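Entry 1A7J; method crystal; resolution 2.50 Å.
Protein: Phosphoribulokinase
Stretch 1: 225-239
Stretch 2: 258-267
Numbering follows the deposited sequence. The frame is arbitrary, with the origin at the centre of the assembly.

Stretch 1 225-239: TADESVVVIRFRNPR
Stretch 2, residues 258-267: ANSIVVPGNK

Val231 and Val263 form a hydrogen-bonded pair: Val231 N donates to Val263 O at 3.0 Å, and Val263 N donates to Val231 O at 2.9 Å. Ile233 and Ile261 repeat the pattern, with Ile233 N to Ile261 O at 2.8 Å and Ile261 N to Ile233 O at 2.9 Å. Val231 CA and Val263 CA are 5.3 Å apart, and Ile233 CA and Ile261 CA 5.2 Å. These backbone bonds are the strongest polar contacts. They join two strands of one chain, 229-235 and 260-264, which lie side by side as an antiparallel pair. Their N-to-C directions differ by 161°, and their axes approach to 4.6 Å.

The non-hydrogen-bonded pairs are closer: Val230 CA to Pro264 CA is 4.7 Å, Val232 CA to Val262 CA 4.5 Å, and Arg234 CA to Ser260 CA 4.1 Å. Here CA-H...O contacts supplement the ladder: Ser260 CA lies 3.2 Å from Ile233 O, and Val262 CA lies 3.4 Å from Val231 O. Most strand residues are extended, such as Val232 at phi/psi -90/124 and Ser260 at -144/137; Pro264, at -45/144, has the least negative phi.

Asn259 closes one end. Phe235 N donates to Asn259 O at 3.2 Å. Asn259 ND2 returns a weak bond to Phe235 O at 3.4 Å. Asn259 has phi/psi -128/16 and chi1 p. Asn259 CB packs 3.7 Å from Pro238 CG.

At the other end, Gly265 N makes a weak bond to Ser229 O at 3.0 Å, with an angle of 130°. Gly265 has phi/psi -71/-22, and Gly265 CA sits 3.4 Å from Ala226 O. An ideal CB on Gly265 would lie 2.3 Å from Ala226 O and 2.6 Å from Ser229 O, both clashes. Ala226 O also accepts from Ser229 N at 3.1 Å and Ser229 OG at 3.0 Å, which holds the turn before the first strand. Ser229 chi1 is p.

Side chains alternate between the sheet faces. Val231, Ile233, Ile261 and Val263 share one face. Ile233 CB meets Ile261 CG2 at 3.6 Å, and Ile233 CD1 reaches Val263 CB at 4.1 Å. Ile233 is m,t and Ile261 is t,t; the end of Ile261 leads away from the first strand. Val231 is t, while Val263 has chi1 129°, between wells.

Val232, Arg234, Ser260 and Val262 share the other face. Val232 and Val262 are both t, and Ser260 is p. Val262 CG1 packs 3.7 Å from Val230 CB. Arg234 is t,t,p, with Arg234 CG 3.6 Å from Ser260 CB. The contact buries 782 Å² in total.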

# COMPACT_ATOMS: atom_id res chain seq x y z
N THR A 225 14.18 13.00 0.02
CA THR A 225 14.38 12.16 -1.17
C THR A 225 14.78 10.75 -0.78
O THR A 225 15.11 10.50 0.36
CB THR A 225 15.49 12.74 -2.09
OG1 THR A 225 16.74 12.74 -1.40
CG2 THR A 225 15.16 14.16 -2.50
N ALA A 226 14.82 9.83 -1.73
CA ALA A 226 15.34 8.50 -1.42
C ALA A 226 16.72 8.57 -0.79
O ALA A 226 17.01 7.86 0.16
CB ALA A 226 15.39 7.64 -2.68
N ASP A 227 17.56 9.47 -1.28
CA ASP A 227 18.93 9.49 -0.82
C ASP A 227 19.02 9.87 0.65
O ASP A 227 19.91 9.41 1.36
CB ASP A 227 19.77 10.45 -1.65
CG ASP A 227 21.13 10.66 -1.07
OD1 ASP A 227 21.95 9.73 -1.14
OD2 ASP A 227 21.37 11.73 -0.47
N GLU A 228 18.06 10.65 1.11
CA GLU A 228 18.08 11.16 2.47
C GLU A 228 17.31 10.27 3.41
O GLU A 228 16.96 10.69 4.50
CB GLU A 228 17.52 12.58 2.50
CG GLU A 228 18.37 13.58 1.67
CD GLU A 228 17.65 14.86 1.33
OE1 GLU A 228 16.44 14.82 1.13
OE2 GLU A 228 18.30 15.91 1.23
N SER A 229 17.12 9.01 3.06
CA SER A 229 16.44 8.07 3.95
C SER A 229 17.08 6.69 3.90
O SER A 229 17.93 6.45 3.03
CB SER A 229 14.97 7.98 3.56
OG SER A 229 14.81 7.62 2.21
N VAL A 230 16.81 5.84 4.91
CA VAL A 230 17.07 4.39 4.81
C VAL A 230 15.79 3.60 4.90
O VAL A 230 14.79 4.09 5.43
CB VAL A 230 18.02 3.82 5.91
CG1 VAL A 230 19.41 4.36 5.77
CG2 VAL A 230 17.45 4.11 7.28
N VAL A 231 15.83 2.37 4.43
CA VAL A 231 14.70 1.47 4.48
C VAL A 231 15.07 0.26 5.30
O VAL A 231 16.14 -0.31 5.12
CB VAL A 231 14.27 1.01 3.07
CG1 VAL A 231 13.05 0.16 3.15
CG2 VAL A 231 14.00 2.20 2.18
N VAL A 232 14.27 -0.00 6.31
CA VAL A 232 14.39 -1.21 7.12
C VAL A 232 13.53 -2.27 6.47
O VAL A 232 12.34 -2.05 6.25
CB VAL A 232 13.83 -0.97 8.53
CG1 VAL A 232 14.11 -2.14 9.40
CG2 VAL A 232 14.43 0.30 9.13
N ILE A 233 14.11 -3.42 6.13
CA ILE A 233 13.32 -4.50 5.57
C ILE A 233 13.29 -5.62 6.57
O ILE A 233 14.31 -6.22 6.83
CB ILE A 233 13.91 -5.00 4.27
CG1 ILE A 233 14.22 -3.83 3.36
CG2 ILE A 233 12.91 -5.88 3.57
CD1 ILE A 233 15.25 -4.16 2.31
N ARG A 234 12.18 -5.74 7.30
CA ARG A 234 12.03 -6.80 8.27
C ARG A 234 11.19 -7.97 7.75
O ARG A 234 10.06 -7.75 7.31
CB ARG A 234 11.41 -6.27 9.54
CG ARG A 234 11.74 -7.15 10.71
CD ARG A 234 10.82 -6.98 11.86
NE ARG A 234 9.47 -7.30 11.46
CZ ARG A 234 8.66 -8.08 12.15
NH1 ARG A 234 8.96 -8.49 13.37
NH2 ARG A 234 7.50 -8.38 11.61
N PHE A 235 11.73 -9.18 7.86
CA PHE A 235 11.02 -10.41 7.53
C PHE A 235 10.33 -11.01 8.76
O PHE A 235 10.99 -11.45 9.70
CB PHE A 235 11.96 -11.46 6.94
CG PHE A 235 12.66 -11.02 5.70
CD1 PHE A 235 13.58 -9.96 5.73
CD2 PHE A 235 12.40 -11.63 4.48
CE1 PHE A 235 14.20 -9.52 4.57
CE2 PHE A 235 13.03 -11.19 3.31
CZ PHE A 235 13.92 -10.13 3.36
N ARG A 236 9.01 -11.17 8.68
CA ARG A 236 8.21 -11.91 9.67
C ARG A 236 8.94 -13.19 10.08
O ARG A 236 9.07 -13.49 11.26
CB ARG A 236 6.84 -12.29 9.07
CG ARG A 236 5.65 -12.30 10.06
CD ARG A 236 4.62 -13.45 9.82
NE ARG A 236 3.98 -13.50 8.49
CZ ARG A 236 2.67 -13.34 8.25
NH1 ARG A 236 1.90 -12.73 9.14
NH2 ARG A 236 2.16 -13.68 7.07
N ASN A 237 9.37 -13.97 9.09
CA ASN A 237 10.14 -15.17 9.36
C ASN A 237 11.31 -15.25 8.40
O ASN A 237 11.13 -15.30 7.18
CB ASN A 237 9.28 -16.43 9.23
CG ASN A 237 10.08 -17.71 9.45
OD1 ASN A 237 10.58 -17.99 10.54
ND2 ASN A 237 10.14 -18.53 8.41
N PRO A 238 12.53 -15.19 8.94
CA PRO A 238 13.79 -15.09 8.20
C PRO A 238 14.44 -16.44 7.93
O PRO A 238 15.66 -16.59 8.05
CB PRO A 238 14.65 -14.23 9.11
CG PRO A 238 14.18 -14.59 10.48
CD PRO A 238 12.69 -14.83 10.36
N ARG A 239 13.62 -17.44 7.60
CA ARG A 239 14.13 -18.77 7.31
C ARG A 239 14.18 -18.96 5.80
O ARG A 239 13.20 -18.72 5.09
CB ARG A 239 13.24 -19.82 7.95
CG ARG A 239 13.95 -21.14 8.22
CD ARG A 239 13.00 -22.30 8.07
NE ARG A 239 12.23 -22.56 9.28
CZ ARG A 239 10.94 -22.91 9.30
NH1 ARG A 239 10.19 -22.76 8.21
NH2 ARG A 239 10.38 -23.30 10.43
N ALA A 258 18.55 -9.79 13.88
CA ALA A 258 18.85 -11.02 13.16
C ALA A 258 17.89 -11.20 12.01
O ALA A 258 18.10 -12.05 11.16
CB ALA A 258 18.79 -12.21 14.09
N ASN A 259 16.83 -10.40 11.99
CA ASN A 259 15.76 -10.56 11.02
C ASN A 259 15.39 -9.32 10.26
O ASN A 259 14.34 -9.29 9.66
CB ASN A 259 14.50 -11.10 11.71
CG ASN A 259 13.71 -10.03 12.48
OD1 ASN A 259 14.28 -9.13 13.09
ND2 ASN A 259 12.41 -10.22 12.54
N SER A 260 16.25 -8.30 10.27
CA SER A 260 15.99 -7.13 9.44
C SER A 260 17.22 -6.48 8.84
O SER A 260 18.25 -6.40 9.48
CB SER A 260 15.15 -6.10 10.20
OG SER A 260 15.85 -5.51 11.27
N ILE A 261 17.15 -6.11 7.57
CA ILE A 261 18.29 -5.52 6.90
C ILE A 261 18.00 -4.04 6.67
O ILE A 261 16.86 -3.68 6.34
CB ILE A 261 18.54 -6.25 5.55
CG1 ILE A 261 19.83 -5.72 4.87
CG2 ILE A 261 17.36 -6.08 4.66
CD1 ILE A 261 20.35 -6.60 3.73
N VAL A 262 18.96 -3.17 6.99
CA VAL A 262 18.83 -1.76 6.64
C VAL A 262 19.55 -1.46 5.33
O VAL A 262 20.69 -1.85 5.14
CB VAL A 262 19.36 -0.83 7.75
CG1 VAL A 262 19.02 0.60 7.42
CG2 VAL A 262 18.74 -1.21 9.07
N VAL A 263 18.90 -0.72 4.45
CA VAL A 263 19.34 -0.61 3.08
C VAL A 263 19.25 0.86 2.68
O VAL A 263 18.24 1.50 2.92
CB VAL A 263 18.42 -1.52 2.24
CG1 VAL A 263 17.82 -0.81 1.06
CG2 VAL A 263 19.19 -2.74 1.79
N PRO A 264 20.34 1.48 2.16
CA PRO A 264 20.19 2.85 1.68
C PRO A 264 18.93 3.07 0.84
O PRO A 264 18.58 2.21 0.04
CB PRO A 264 21.46 3.08 0.87
CG PRO A 264 22.32 1.86 1.11
CD PRO A 264 21.75 1.12 2.25
N GLY A 265 18.31 4.24 0.98
CA GLY A 265 16.98 4.49 0.42
C GLY A 265 16.94 4.59 -1.09
O GLY A 265 15.92 4.36 -1.72
N ASN A 266 18.09 4.90 -1.67
CA ASN A 266 18.25 4.93 -3.11
C ASN A 266 18.41 3.55 -3.71
O ASN A 266 18.45 3.42 -4.94
CB ASN A 266 19.43 5.82 -3.49
CG ASN A 266 20.67 5.51 -2.69
OD1 ASN A 266 20.75 5.82 -1.49
ND2 ASN A 266 21.67 4.91 -3.33
N LYS A 267 18.27 2.52 -2.88
CA LYS A 267 18.44 1.12 -3.30
C LYS A 267 17.25 0.23 -2.98
O LYS A 267 17.36 -0.99 -3.01
CB LYS A 267 19.69 0.52 -2.66
CG LYS A 267 20.80 0.17 -3.66
CD LYS A 267 22.11 0.77 -3.22
CE LYS A 267 23.19 0.52 -4.26
NZ LYS A 267 23.04 1.38 -5.44